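Long-range contacts in alpha-galactosidase (Umbelopsis vinacea, PDB 3A5V), which hydrolyses terminal, non-reducing alpha-D-galactose residues from alpha-galactosides as a tetrameric glycoside hydrolase of family 27: residues N57-S62 with G103-L108; D192-P197 with C215-I220; P199-T204 with I221-A226; W261-S266 with S300-I305. One frame throughout, in Å; residues are numbered along the deposited sequence. Where two conformers were deposited one is given.

Contact 1: N57-S62 with G103-L108; sequences NERESS and GHIASL. With MAN (alpha-D-mannopyranose), chain B; MAN (alpha-D-mannopyranose), chain C.
Arg59 and Ile105 join two neighbouring beta-alpha loops of the TIM barrel, those following strands 47-49 and 89-95, and a pair of alpha-D-mannopyranose residues lies beside the junction. The Arg59 side chain, extended from CG to NE, crosses Ile105 obliquely, and its NE comes within 3.5 Å of Ile105 CG2. Farther out, Arg59 NH2 donates to Ala106 O at 3.0 Å. The oxygen lies in the guanidinium plane, while the nitrogen sits 52° above the carbonyl plane of Ala106. The opposite nitrogen, NH1, binds Lys63 O and forms a salt bridge to Asp114, whose carboxylate also binds Ser107 OG, itself hydrogen-bonded to Ser94 OG; the ring of Tyr110 adds a cation-pi contact. An alanine at Arg59 would probably leave Ala106 O and the Asp114 carboxylate without this partner and open a gap beside Ile105 CG2.

Because each loop leaves the C-terminal end of its own barrel strand, the two meet above the rim of the barrel, and there both reach sugar. Asn57 ND2 donates to O2 of the chain C mannose at 2.8 Å, and the same hydroxyl donates to Glu58 OE2 at 2.7 Å. The bend at chi2 of Glu58 (-60°) turns CD back, which lets OE2 reach that hydroxyl. On the other loop Gly103 O accepts from O6 of the chain B mannose at 2.9 Å. O4 of this sugar lies in the plane of the His104 ring, at its edge, 3.1 Å from CD2.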
loop_
_atom_site.group_PDB
_atom_site.type_symbol
_atom_site.label_atom_id
_atom_site.label_comp_id
_atom_site.label_asym_id
_atom_site.label_seq_id
_atom_site.Cartn_x
_atom_site.Cartn_y
_atom_site.Cartn_z
ATOM N N ASN A 57 -0.756 0.607 39.671
ATOM C CA ASN A 57 0.193 1.510 39.002
ATOM C C ASN A 57 1.535 0.878 38.617
ATOM O O ASN A 57 2.207 1.368 37.711
ATOM C CB ASN A 57 0.435 2.770 39.846
ATOM C CG ASN A 57 1.237 2.470 41.101
ATOM O OD1 ASN A 57 0.876 1.579 41.874
ATOM N ND2 ASN A 57 2.344 3.194 41.299
ATOM N N GLU A 58 1.923 -0.199 39.299
ATOM C CA GLU A 58 3.168 -0.897 38.998
ATOM C C GLU A 58 3.010 -2.389 39.242
ATOM O O GLU A 58 2.151 -2.797 40.020
ATOM C CB GLU A 58 4.347 -0.338 39.825
ATOM C CG GLU A 58 4.731 1.147 39.515
ATOM C CD GLU A 58 5.163 1.417 38.047
ATOM O OE1 GLU A 58 5.758 0.521 37.398
ATOM O OE2 GLU A 58 4.913 2.544 37.543
ATOM N N ARG A 59 3.829 -3.190 38.559
ATOM C CA ARG A 59 3.906 -4.633 38.786
ATOM C C ARG A 59 4.522 -4.946 40.155
ATOM O O ARG A 59 5.246 -4.125 40.726
ATOM C CB ARG A 59 4.731 -5.313 37.691
ATOM C CG ARG A 59 4.055 -5.316 36.326
ATOM C CD ARG A 59 4.886 -6.021 35.237
ATOM N NE ARG A 59 4.114 -6.050 33.995
ATOM C CZ ARG A 59 3.208 -6.977 33.688
ATOM N NH1 ARG A 59 2.997 -8.026 34.493
ATOM N NH2 ARG A 59 2.529 -6.880 32.544
ATOM N N GLU A 60 4.210 -6.130 40.669
ATOM C CA GLU A 60 4.809 -6.632 41.897
ATOM C C GLU A 60 6.277 -6.981 41.630
ATOM O O GLU A 60 6.700 -7.115 40.471
ATOM C CB GLU A 60 4.038 -7.871 42.385
ATOM C CG GLU A 60 2.533 -7.630 42.612
ATOM C CD GLU A 60 2.267 -6.491 43.598
ATOM O OE1 GLU A 60 2.837 -6.532 44.705
ATOM O OE2 GLU A 60 1.502 -5.551 43.281
ATOM N N SER A 61 7.060 -7.119 42.700
ATOM C CA SER A 61 8.433 -7.640 42.577
ATOM C C SER A 61 8.441 -8.976 41.867
ATOM O O SER A 61 9.364 -9.271 41.116
ATOM C CB SER A 61 9.092 -7.791 43.953
ATOM O OG SER A 61 9.391 -6.513 44.478
ATOM N N SER A 62 7.403 -9.770 42.109
ATOM C CA SER A 62 7.202 -11.058 41.449
ATOM C C SER A 62 6.914 -10.918 39.931
ATOM O O SER A 62 6.885 -11.920 39.218
ATOM C CB SER A 62 6.033 -11.794 42.113
ATOM O OG SER A 62 4.786 -11.344 41.572
ATOM N N GLY A 103 -2.976 4.103 28.992
ATOM C CA GLY A 103 -1.669 4.409 29.583
ATOM C C GLY A 103 -1.272 3.574 30.792
ATOM O O GLY A 103 -0.307 3.903 31.481
ATOM N N HIS A 104 -1.993 2.483 31.048
ATOM C CA HIS A 104 -1.656 1.567 32.147
ATOM C C HIS A 104 -0.695 0.463 31.709
ATOM O O HIS A 104 -0.509 0.235 30.518
ATOM C CB HIS A 104 -2.947 1.017 32.753
ATOM C CG HIS A 104 -3.897 2.107 33.133
ATOM N ND1 HIS A 104 -5.031 2.397 32.405
ATOM C CD2 HIS A 104 -3.810 3.061 34.088
ATOM C CE1 HIS A 104 -5.626 3.454 32.925
ATOM N NE2 HIS A 104 -4.917 3.865 33.959
ATOM N N ILE A 105 -0.075 -0.211 32.674
ATOM C CA ILE A 105 0.849 -1.314 32.383
ATOM C C ILE A 105 0.136 -2.401 31.575
ATOM O O ILE A 105 -0.961 -2.825 31.942
ATOM C CB ILE A 105 1.460 -1.924 33.685
ATOM C CG1 ILE A 105 2.132 -0.836 34.546
ATOM C CG2 ILE A 105 2.406 -3.097 33.369
ATOM C CD1 ILE A 105 3.376 -0.217 33.937
ATOM N N ALA A 106 0.770 -2.832 30.481
ATOM C CA ALA A 106 0.212 -3.869 29.600
ATOM C C ALA A 106 1.180 -5.068 29.452
ATOM O O ALA A 106 2.186 -5.140 30.155
ATOM C CB ALA A 106 -0.151 -3.264 28.239
ATOM N N SER A 107 0.877 -5.998 28.543
ATOM C CA SER A 107 1.417 -7.360 28.645
ATOM C C SER A 107 2.529 -7.783 27.684
ATOM O O SER A 107 2.988 -8.925 27.775
ATOM C CB SER A 107 0.271 -8.387 28.559
ATOM O OG SER A 107 -0.774 -8.062 29.476
ATOM N N LEU A 108 2.963 -6.908 26.769
ATOM C CA LEU A 108 4.015 -7.305 25.811
ATOM C C LEU A 108 5.282 -7.742 26.550
ATOM O O LEU A 108 5.836 -6.970 27.332
ATOM C CB LEU A 108 4.361 -6.163 24.847
ATOM C CG LEU A 108 5.334 -6.483 23.699
ATOM C CD1 LEU A 108 4.676 -7.451 22.705
ATOM C CD2 LEU A 108 5.778 -5.179 23.002
HETATM C C1 MAN B . 1.442 6.307 36.338
HETATM C C2 MAN B . 0.031 6.753 35.941
HETATM C C3 MAN B . -0.955 5.582 35.967
HETATM C C4 MAN B . -0.408 4.323 35.292
HETATM C C5 MAN B . 1.065 4.069 35.642
HETATM C C6 MAN B . 1.674 2.925 34.838
HETATM O O2 MAN B . 0.032 7.333 34.649
HETATM O O3 MAN B . -2.163 5.963 35.339
HETATM O O4 MAN B . -1.195 3.237 35.725
HETATM O O5 MAN B . 1.851 5.251 35.483
HETATM O O6 MAN B . 1.747 3.262 33.468
HETATM C C1 MAN C . 4.817 6.107 39.539
HETATM C C2 MAN C . 3.760 5.566 38.555
HETATM C C3 MAN C . 2.552 6.512 38.428
HETATM C C4 MAN C . 2.043 6.955 39.801
HETATM C C5 MAN C . 3.190 7.428 40.703
HETATM C C6 MAN C . 2.705 7.801 42.106
HETATM O O2 MAN C . 3.337 4.275 38.944
HETATM O O3 MAN C . 1.469 5.919 37.733
HETATM O O4 MAN C . 1.104 7.991 39.612
HETATM O O5 MAN C . 4.222 6.446 40.784
HETATM O O6 MAN C . 2.282 6.644 42.799
#

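Contact 2: D192-P197 with C215-I220; sequences DNFNRP and CSVMNI
Phe194 and Met218 make the main side-chain contact between the 192-197 loop and the start of helix 217-227. Met218 CG lies over one face of the Phe194 ring, 4.0 Å from its centroid, in a CH-pi contact. The bend at chi2 (-56°) turns SD back, and it approaches the same ring obliquely, 3.6 Å from CZ, as a Met-aromatic contact. Val217 CG1 also reaches the ring obliquely, near CE1.

Beneath this packing two backbone bonds run in step: Val217 N donates to Asn193 O at 3.2 Å, and Met218 N to Phe194 O at 3.1 Å. The loop thus supplies acceptors to N-H groups in the first turn of the helix. Ser216 is the N-cap; its OG, placed between the backbone N and the carbonyl carbon (chi1 75°), accepts from Asn219 N at 3.1 Å. One water links Ser216 OG to Asn195 O, and a second accepts from Ser216 N and lies 2.8 Å from Arg196 O.

The loop is shaped by an Asx motif in which Asn193 OD1 accepts from Arg196 N at 3.0 Å and, weakly, from Asn195 N. Farther out, His383 stacks on the Phe194 ring, and Arg196 forms a salt bridge with Asp198 while also reaching Ile305 O of a second subunit. N-H groups at a helix start lack acceptors from within the helix; here those of Val217, Met218 and Asn219 are met by loop carbonyls and the capping serine.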
loop_
_atom_site.group_PDB
_atom_site.type_symbol
_atom_site.label_atom_id
_atom_site.label_comp_id
_atom_site.label_asym_id
_atom_site.label_seq_id
_atom_site.Cartn_x
_atom_site.Cartn_y
_atom_site.Cartn_z
ATOM N N ASP A 192 -21.059 6.555 19.027
ATOM C CA ASP A 192 -22.522 6.590 19.120
ATOM C C ASP A 192 -23.083 7.514 18.046
ATOM O O ASP A 192 -23.663 8.573 18.348
ATOM C CB ASP A 192 -22.935 7.044 20.531
ATOM C CG ASP A 192 -24.405 6.812 20.825
ATOM O OD1 ASP A 192 -25.097 6.113 20.048
ATOM O OD2 ASP A 192 -24.869 7.351 21.850
ATOM N N ASN A 193 -22.899 7.121 16.789
ATOM C CA ASN A 193 -23.270 7.956 15.661
ATOM C C ASN A 193 -23.502 7.131 14.396
ATOM O O ASN A 193 -22.676 6.273 14.043
ATOM C CB ASN A 193 -22.171 8.998 15.422
ATOM C CG ASN A 193 -22.621 10.114 14.502
ATOM O OD1 ASN A 193 -22.918 9.874 13.333
ATOM N ND2 ASN A 193 -22.665 11.348 15.028
ATOM N N PHE A 194 -24.607 7.390 13.695
ATOM C CA PHE A 194 -24.998 6.486 12.597
ATOM C C PHE A 194 -24.131 6.574 11.343
ATOM O O PHE A 194 -23.796 5.539 10.751
ATOM C CB PHE A 194 -26.488 6.628 12.214
ATOM C CG PHE A 194 -26.939 5.624 11.161
ATOM C CD1 PHE A 194 -27.167 4.287 11.505
ATOM C CD2 PHE A 194 -27.089 6.016 9.828
ATOM C CE1 PHE A 194 -27.561 3.346 10.538
ATOM C CE2 PHE A 194 -27.494 5.099 8.847
ATOM C CZ PHE A 194 -27.737 3.754 9.205
ATOM N N ASN A 195 -23.775 7.790 10.911
ATOM C CA ASN A 195 -23.065 7.920 9.636
ATOM C C ASN A 195 -22.089 9.107 9.488
ATOM O O ASN A 195 -21.539 9.334 8.407
ATOM C CB ASN A 195 -24.070 7.880 8.472
ATOM C CG ASN A 195 -24.985 9.103 8.450
ATOM O OD1 ASN A 195 -24.771 10.073 9.189
ATOM N ND2 ASN A 195 -25.985 9.071 7.586
ATOM N N ARG A 196 -21.852 9.855 10.566
ATOM C CA ARG A 196 -20.940 11.004 10.473
ATOM C C ARG A 196 -19.479 10.551 10.276
ATOM O O ARG A 196 -18.921 9.818 11.130
ATOM C CB ARG A 196 -21.063 11.904 11.711
ATOM C CG ARG A 196 -20.125 13.128 11.689
ATOM C CD ARG A 196 -20.128 13.901 13.018
ATOM N NE ARG A 196 -18.930 14.768 13.100
ATOM C CZ ARG A 196 -17.749 14.375 13.566
ATOM N NH1 ARG A 196 -17.569 13.129 14.040
ATOM N NH2 ARG A 196 -16.740 15.230 13.563
ATOM N N PRO A 197 -18.831 11.021 9.188
ATOM C CA PRO A 197 -17.421 10.677 9.008
ATOM C C PRO A 197 -16.563 11.470 10.005
ATOM O O PRO A 197 -16.983 12.526 10.493
ATOM C CB PRO A 197 -17.125 11.139 7.578
ATOM C CG PRO A 197 -18.079 12.319 7.377
ATOM C CD PRO A 197 -19.330 11.924 8.122
ATOM N N CYS A 215 -15.413 5.794 14.300
ATOM C CA CYS A 215 -15.953 5.212 13.063
ATOM C C CYS A 215 -17.464 5.030 13.207
ATOM O O CYS A 215 -17.918 4.346 14.112
ATOM C CB CYS A 215 -15.300 3.851 12.755
ATOM S SG CYS A 215 -13.491 3.914 12.571
ATOM N N SER A 216 -18.233 5.623 12.289
ATOM C CA SER A 216 -19.683 5.519 12.326
ATOM C C SER A 216 -20.163 4.078 12.071
ATOM O O SER A 216 -19.412 3.215 11.572
ATOM C CB SER A 216 -20.312 6.486 11.307
ATOM O OG SER A 216 -20.160 5.979 9.987
ATOM N N VAL A 217 -21.417 3.815 12.437
ATOM C CA VAL A 217 -22.054 2.528 12.119
ATOM C C VAL A 217 -21.887 2.173 10.622
ATOM O O VAL A 217 -21.416 1.072 10.287
ATOM C CB VAL A 217 -23.556 2.545 12.556
ATOM C CG1 VAL A 217 -24.324 1.304 12.054
ATOM C CG2 VAL A 217 -23.632 2.648 14.085
ATOM N N MET A 218 -22.231 3.117 9.737
ATOM C CA MET A 218 -22.158 2.891 8.291
ATOM C C MET A 218 -20.712 2.672 7.799
ATOM O O MET A 218 -20.454 1.826 6.928
ATOM C CB MET A 218 -22.840 4.035 7.510
ATOM C CG MET A 218 -24.387 4.039 7.618
ATOM S SD MET A 218 -25.151 2.473 7.092
ATOM C CE MET A 218 -24.540 2.324 5.411
ATOM N N ASN A 219 -19.774 3.417 8.376
ATOM C CA ASN A 219 -18.347 3.211 8.075
ATOM C C ASN A 219 -17.940 1.760 8.363
ATOM O O ASN A 219 -17.310 1.089 7.532
ATOM C CB ASN A 219 -17.476 4.218 8.873
ATOM C CG ASN A 219 -15.977 3.974 8.701
ATOM O OD1 ASN A 219 -15.405 3.053 9.314
ATOM N ND2 ASN A 219 -15.324 4.808 7.877
ATOM N N ILE A 220 -18.302 1.275 9.552
ATOM C CA ILE A 220 -17.959 -0.089 9.931
ATOM C C ILE A 220 -18.655 -1.130 9.049
ATOM O O ILE A 220 -18.018 -2.099 8.643
ATOM C CB ILE A 220 -18.212 -0.341 11.447
ATOM C CG1 ILE A 220 -17.153 0.418 12.253
ATOM C CG2 ILE A 220 -18.158 -1.850 11.794
ATOM C CD1 ILE A 220 -17.548 0.604 13.707
HETATM O O HOH W 1 -19.140 7.638 8.270
HETATM O O HOH W 2 -16.844 8.011 11.230
#

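Contact 3: P199-T204 with I221-A226; sequences PACPCT and INKAVA
Lys223, on the barrel helix 217-227, reaches across to Cys201 and Cys203 in the long beta-alpha loop that follows strand 183-185 of the TIM barrel. The contact therefore pins part of that loop against the helix into which it leads.

Polar interactions carry it. Lys223 CG stands anti to the carbonyl carbon (chi1 -67°), and beyond CG the chain is fully extended, so that the ammonium meets the loop far from the helix axis. Lys223 NZ donates to Cys203 O at 2.8 Å, approaching from 49° above the carbonyl plane. Asn219, one helical turn earlier, completes the network: its OD1 accepts from Lys223 NZ, and its ND2 donates to the same Cys203 O. The Cys203 carbonyl is thus gripped by two side chains of one helix, and an ammonium in this largely buried place would probably be stabilised by its two oxygen acceptors.

Covalent links hold the loop from within, Cys201 being joined to Cys215 and Cys203 to Cys208. A neighbouring subunit packs Tyr206 on Cys203 and donates from Gln229 to Ala200 O, which places the loop at a tetramer interface.

Van der Waals contacts are few. Thr204 O lies 3.8 Å from Lys223 CG and 4.3 Å from Asn222 CB, on the flank of the helix. Near the tip of the lysine, the disulfide sulfur Cys201 SG stands 3.5 Å from Lys223 NZ.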
loop_
_atom_site.group_PDB
_atom_site.type_symbol
_atom_site.label_atom_id
_atom_site.label_comp_id
_atom_site.label_asym_id
_atom_site.label_seq_id
_atom_site.Cartn_x
_atom_site.Cartn_y
_atom_site.Cartn_z
ATOM N N PRO A 199 -12.234 12.591 11.073
ATOM C CA PRO A 199 -10.844 12.503 10.600
ATOM C C PRO A 199 -10.009 11.486 11.383
ATOM O O PRO A 199 -8.965 11.043 10.884
ATOM C CB PRO A 199 -10.313 13.947 10.809
ATOM C CG PRO A 199 -11.125 14.446 12.002
ATOM C CD PRO A 199 -12.517 13.921 11.643
ATOM N N ALA A 200 -10.467 11.105 12.577
ATOM C CA ALA A 200 -9.792 10.054 13.369
ATOM C C ALA A 200 -10.103 8.643 12.851
ATOM O O ALA A 200 -9.470 7.679 13.270
ATOM C CB ALA A 200 -10.131 10.179 14.878
ATOM N N CYS A 201 -11.087 8.534 11.954
ATOM C CA CYS A 201 -11.405 7.260 11.279
ATOM C C CYS A 201 -11.294 7.456 9.749
ATOM O O CYS A 201 -12.318 7.463 9.032
ATOM C CB CYS A 201 -12.795 6.758 11.686
ATOM S SG CYS A 201 -13.251 5.139 10.955
ATOM N N PRO A 202 -10.059 7.669 9.247
ATOM C CA PRO A 202 -9.917 8.029 7.837
ATOM C C PRO A 202 -10.249 6.899 6.855
ATOM O O PRO A 202 -10.690 7.176 5.742
ATOM C CB PRO A 202 -8.432 8.414 7.722
ATOM C CG PRO A 202 -7.753 7.620 8.811
ATOM C CD PRO A 202 -8.753 7.611 9.940
ATOM N N CYS A 203 -10.051 5.642 7.250
ATOM C CA CYS A 203 -10.207 4.536 6.299
ATOM C C CYS A 203 -11.677 4.244 6.032
ATOM O O CYS A 203 -12.486 4.248 6.953
ATOM C CB CYS A 203 -9.546 3.268 6.831
ATOM S SG CYS A 203 -7.765 3.412 7.064
ATOM N N THR A 204 -12.014 3.984 4.774
ATOM C CA THR A 204 -13.379 3.553 4.442
ATOM C C THR A 204 -13.444 2.062 4.028
ATOM O O THR A 204 -14.526 1.514 3.803
ATOM C CB THR A 204 -13.980 4.430 3.330
ATOM O OG1 THR A 204 -13.148 4.336 2.179
ATOM C CG2 THR A 204 -14.079 5.912 3.780
ATOM N N ILE A 221 -19.938 -0.920 8.732
ATOM C CA ILE A 221 -20.646 -1.868 7.854
ATOM C C ILE A 221 -19.917 -2.029 6.501
ATOM O O ILE A 221 -19.775 -3.144 6.001
ATOM C CB ILE A 221 -22.132 -1.471 7.612
ATOM C CG1 ILE A 221 -22.927 -1.586 8.927
ATOM C CG2 ILE A 221 -22.755 -2.365 6.498
ATOM C CD1 ILE A 221 -24.299 -0.972 8.888
ATOM N N ASN A 222 -19.465 -0.913 5.913
ATOM C CA ASN A 222 -18.816 -0.977 4.601
ATOM C C ASN A 222 -17.480 -1.719 4.645
ATOM O O ASN A 222 -17.051 -2.314 3.652
ATOM C CB ASN A 222 -18.707 0.431 3.974
ATOM C CG ASN A 222 -20.081 1.016 3.609
ATOM O OD1 ASN A 222 -20.992 0.288 3.194
ATOM N ND2 ASN A 222 -20.240 2.339 3.777
ATOM N N LYS A 223 -16.840 -1.728 5.808
ATOM C CA LYS A 223 -15.628 -2.554 6.025
ATOM C C LYS A 223 -15.947 -4.024 6.257
ATOM O O LYS A 223 -15.285 -4.915 5.714
ATOM C CB LYS A 223 -14.804 -2.015 7.213
ATOM C CG LYS A 223 -14.196 -0.636 6.931
ATOM C CD LYS A 223 -13.733 0.075 8.212
ATOM C CE LYS A 223 -13.004 1.373 7.831
ATOM N NZ LYS A 223 -12.816 2.304 9.009
ATOM N N ALA A 224 -16.964 -4.280 7.076
ATOM C CA ALA A 224 -17.317 -5.646 7.451
ATOM C C ALA A 224 -17.714 -6.529 6.267
ATOM O O ALA A 224 -17.453 -7.735 6.289
ATOM C CB ALA A 224 -18.450 -5.631 8.479
ATOM N N VAL A 225 -18.376 -5.940 5.267
ATOM C CA VAL A 225 -18.934 -6.752 4.160
ATOM C C VAL A 225 -17.832 -7.434 3.331
ATOM O O VAL A 225 -18.091 -8.475 2.693
ATOM C CB VAL A 225 -19.912 -5.959 3.234
ATOM C CG1 VAL A 225 -21.137 -5.443 4.039
ATOM C CG2 VAL A 225 -19.180 -4.816 2.496
ATOM N N ALA A 226 -16.620 -6.849 3.337
ATOM C CA ALA A 226 -15.468 -7.444 2.646
ATOM C C ALA A 226 -14.916 -8.679 3.352
ATOM O O ALA A 226 -14.374 -9.560 2.703
ATOM C CB ALA A 226 -14.316 -6.401 2.451
#

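Contact 4: W261-S266 with S300-I305; sequences WAALKS and SPANRI
Ala263 and Ala302 hold together a buried interdomain junction, where the end of barrel helix 251-263 meets the chain leading into strand 303-308, the first strand of the C-terminal beta sandwich. Ala302 N donates to Ala263 O at 2.9 Å with an N-H...O angle of 168°. The same oxygen receives a CA-H...O contact from Pro301, and Ala263 CB packs 4.2 Å from Ala302 CB. Pro301 CB rests on Leu264 O at 3.7 Å.

The helix ends in a Schellman motif: Ser266 N bonds to Trp261 O and Lys265 N to Ala262 O, with Lys265 at positive phi (58°) as the C-prime residue. The bend at chi2 (63°) turns its CD toward Ser300; beyond it the chain runs extended, and NZ donates to Ser300 O at 3.1 Å, to Val293 O, and to a water at 2.8 Å that also accepts from Ser300 N. A methionine in place of Lys265 would probably leave Ser300 O, Val293 O and the water without their shared donor. With carbonyl oxygens and a water gathered round it at the end of a helix, the ammonium is likely to stay charged despite its burial.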
loop_
_atom_site.group_PDB
_atom_site.type_symbol
_atom_site.label_atom_id
_atom_site.label_comp_id
_atom_site.label_asym_id
_atom_site.label_seq_id
_atom_site.Cartn_x
_atom_site.Cartn_y
_atom_site.Cartn_z
ATOM N N TRP A 261 -24.927 -6.081 13.017
ATOM C CA TRP A 261 -23.996 -6.778 13.926
ATOM C C TRP A 261 -24.479 -8.226 14.165
ATOM O O TRP A 261 -23.694 -9.180 14.106
ATOM C CB TRP A 261 -23.937 -6.044 15.267
ATOM C CG TRP A 261 -22.868 -4.935 15.399
ATOM C CD1 TRP A 261 -21.962 -4.829 16.419
ATOM C CD2 TRP A 261 -22.618 -3.805 14.527
ATOM N NE1 TRP A 261 -21.174 -3.726 16.248
ATOM C CE2 TRP A 261 -21.547 -3.073 15.101
ATOM C CE3 TRP A 261 -23.182 -3.347 13.318
ATOM C CZ2 TRP A 261 -21.015 -1.902 14.507
ATOM C CZ3 TRP A 261 -22.652 -2.175 12.720
ATOM C CH2 TRP A 261 -21.575 -1.470 13.324
ATOM N N ALA A 262 -25.772 -8.389 14.429
ATOM C CA ALA A 262 -26.313 -9.735 14.668
ATOM C C ALA A 262 -26.171 -10.626 13.414
ATOM O O ALA A 262 -25.673 -11.746 13.483
ATOM C CB ALA A 262 -27.794 -9.644 15.107
ATOM N N ALA A 263 -26.609 -10.121 12.269
ATOM C CA ALA A 263 -26.632 -10.936 11.028
ATOM C C ALA A 263 -25.257 -11.212 10.415
ATOM O O ALA A 263 -25.098 -12.166 9.657
ATOM C CB ALA A 263 -27.577 -10.276 9.967
ATOM N N LEU A 264 -24.273 -10.370 10.720
ATOM C CA LEU A 264 -22.910 -10.604 10.278
ATOM C C LEU A 264 -22.105 -11.457 11.274
ATOM O O LEU A 264 -20.905 -11.671 11.081
ATOM C CB LEU A 264 -22.184 -9.274 9.923
ATOM C CG LEU A 264 -22.320 -8.877 8.430
ATOM C CD1 LEU A 264 -23.802 -8.848 7.944
ATOM C CD2 LEU A 264 -21.664 -7.496 8.153
ATOM N N LYS A 265 -22.801 -11.987 12.286
ATOM C CA LYS A 265 -22.210 -12.866 13.302
ATOM C C LYS A 265 -21.057 -12.172 14.039
ATOM O O LYS A 265 -20.030 -12.787 14.334
ATOM C CB LYS A 265 -21.785 -14.224 12.701
ATOM C CG LYS A 265 -22.838 -15.374 12.813
ATOM C CD LYS A 265 -24.142 -15.117 12.062
ATOM C CE LYS A 265 -24.949 -16.417 11.939
ATOM N NZ LYS A 265 -26.234 -16.241 11.206
ATOM N N SER A 266 -21.213 -10.875 14.308
ATOM C CA SER A 266 -20.311 -10.187 15.242
ATOM C C SER A 266 -20.597 -10.700 16.662
ATOM O O SER A 266 -21.762 -11.019 16.992
ATOM C CB SER A 266 -20.543 -8.669 15.204
ATOM O OG SER A 266 -19.671 -7.972 16.102
ATOM N N SER A 300 -23.127 -18.737 9.657
ATOM C CA SER A 300 -22.801 -18.058 8.415
ATOM C C SER A 300 -23.225 -16.592 8.484
ATOM O O SER A 300 -24.396 -16.321 8.726
ATOM C CB SER A 300 -23.560 -18.747 7.274
ATOM O OG SER A 300 -23.088 -18.302 6.027
ATOM N N PRO A 301 -22.286 -15.642 8.269
ATOM C CA PRO A 301 -22.720 -14.250 8.139
ATOM C C PRO A 301 -23.618 -14.054 6.912
ATOM O O PRO A 301 -23.456 -14.753 5.895
ATOM C CB PRO A 301 -21.401 -13.475 7.915
ATOM C CG PRO A 301 -20.336 -14.344 8.471
ATOM C CD PRO A 301 -20.816 -15.768 8.183
ATOM N N ALA A 302 -24.539 -13.095 6.990
ATOM C CA ALA A 302 -25.295 -12.700 5.792
ATOM C C ALA A 302 -24.340 -11.956 4.849
ATOM O O ALA A 302 -23.426 -11.270 5.322
ATOM C CB ALA A 302 -26.510 -11.811 6.169
ATOM N N ASN A 303 -24.542 -12.106 3.534
ATOM C CA ASN A 303 -23.722 -11.431 2.518
ATOM C C ASN A 303 -24.423 -10.197 1.961
ATOM O O ASN A 303 -25.642 -10.211 1.823
ATOM C CB ASN A 303 -23.422 -12.391 1.340
ATOM C CG ASN A 303 -22.750 -13.672 1.796
ATOM O OD1 ASN A 303 -23.242 -14.793 1.560
ATOM N ND2 ASN A 303 -21.640 -13.519 2.476
ATOM N N ARG A 304 -23.667 -9.144 1.619
ATOM C CA ARG A 304 -24.277 -7.990 0.953
ATOM C C ARG A 304 -24.414 -8.285 -0.559
ATOM O O ARG A 304 -23.419 -8.397 -1.280
ATOM C CB ARG A 304 -23.497 -6.683 1.213
ATOM C CG ARG A 304 -24.187 -5.429 0.634
ATOM C CD ARG A 304 -23.693 -4.137 1.279
ATOM N NE ARG A 304 -22.434 -3.645 0.715
ATOM C CZ ARG A 304 -21.713 -2.645 1.238
ATOM N NH1 ARG A 304 -22.089 -2.041 2.367
ATOM N NH2 ARG A 304 -20.585 -2.275 0.649
ATOM N N ILE A 305 -25.650 -8.405 -1.017
ATOM C CA ILE A 305 -25.973 -8.833 -2.380
ATOM C C ILE A 305 -25.846 -7.672 -3.374
ATOM O O ILE A 305 -25.302 -7.849 -4.463
ATOM C CB ILE A 305 -27.409 -9.432 -2.445
ATOM C CG1 ILE A 305 -27.523 -10.610 -1.472
ATOM C CG2 ILE A 305 -27.785 -9.872 -3.893
ATOM C CD1 ILE A 305 -26.387 -11.664 -1.622
HETATM O O HOH W 3 -26.295 -18.772 9.926
#

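Overall arrangement
From the N terminus, contact 1 comes first and ties the loops after strands 47-49 and 89-95, spanning one strand and helix 76-85. It stands apart, its nearest atoms about 17 Å from those of contact 3. Contacts 2 and 3 follow and cross: 192-197 and 199-204, in the loop after strand 183-185, pair in the same order with the start of helix 217-227 and with its next turns, and the Cys201-Cys215 disulfide joins them. Contact 4 comes last, closing the span from helix 251-263 to strand 303-308 and so linking barrel to sandwich. Trp261 packs against Val217, Ile220 and Ile221, while Asn222 meets Arg304, drawing contacts 2, 3 and 4 together.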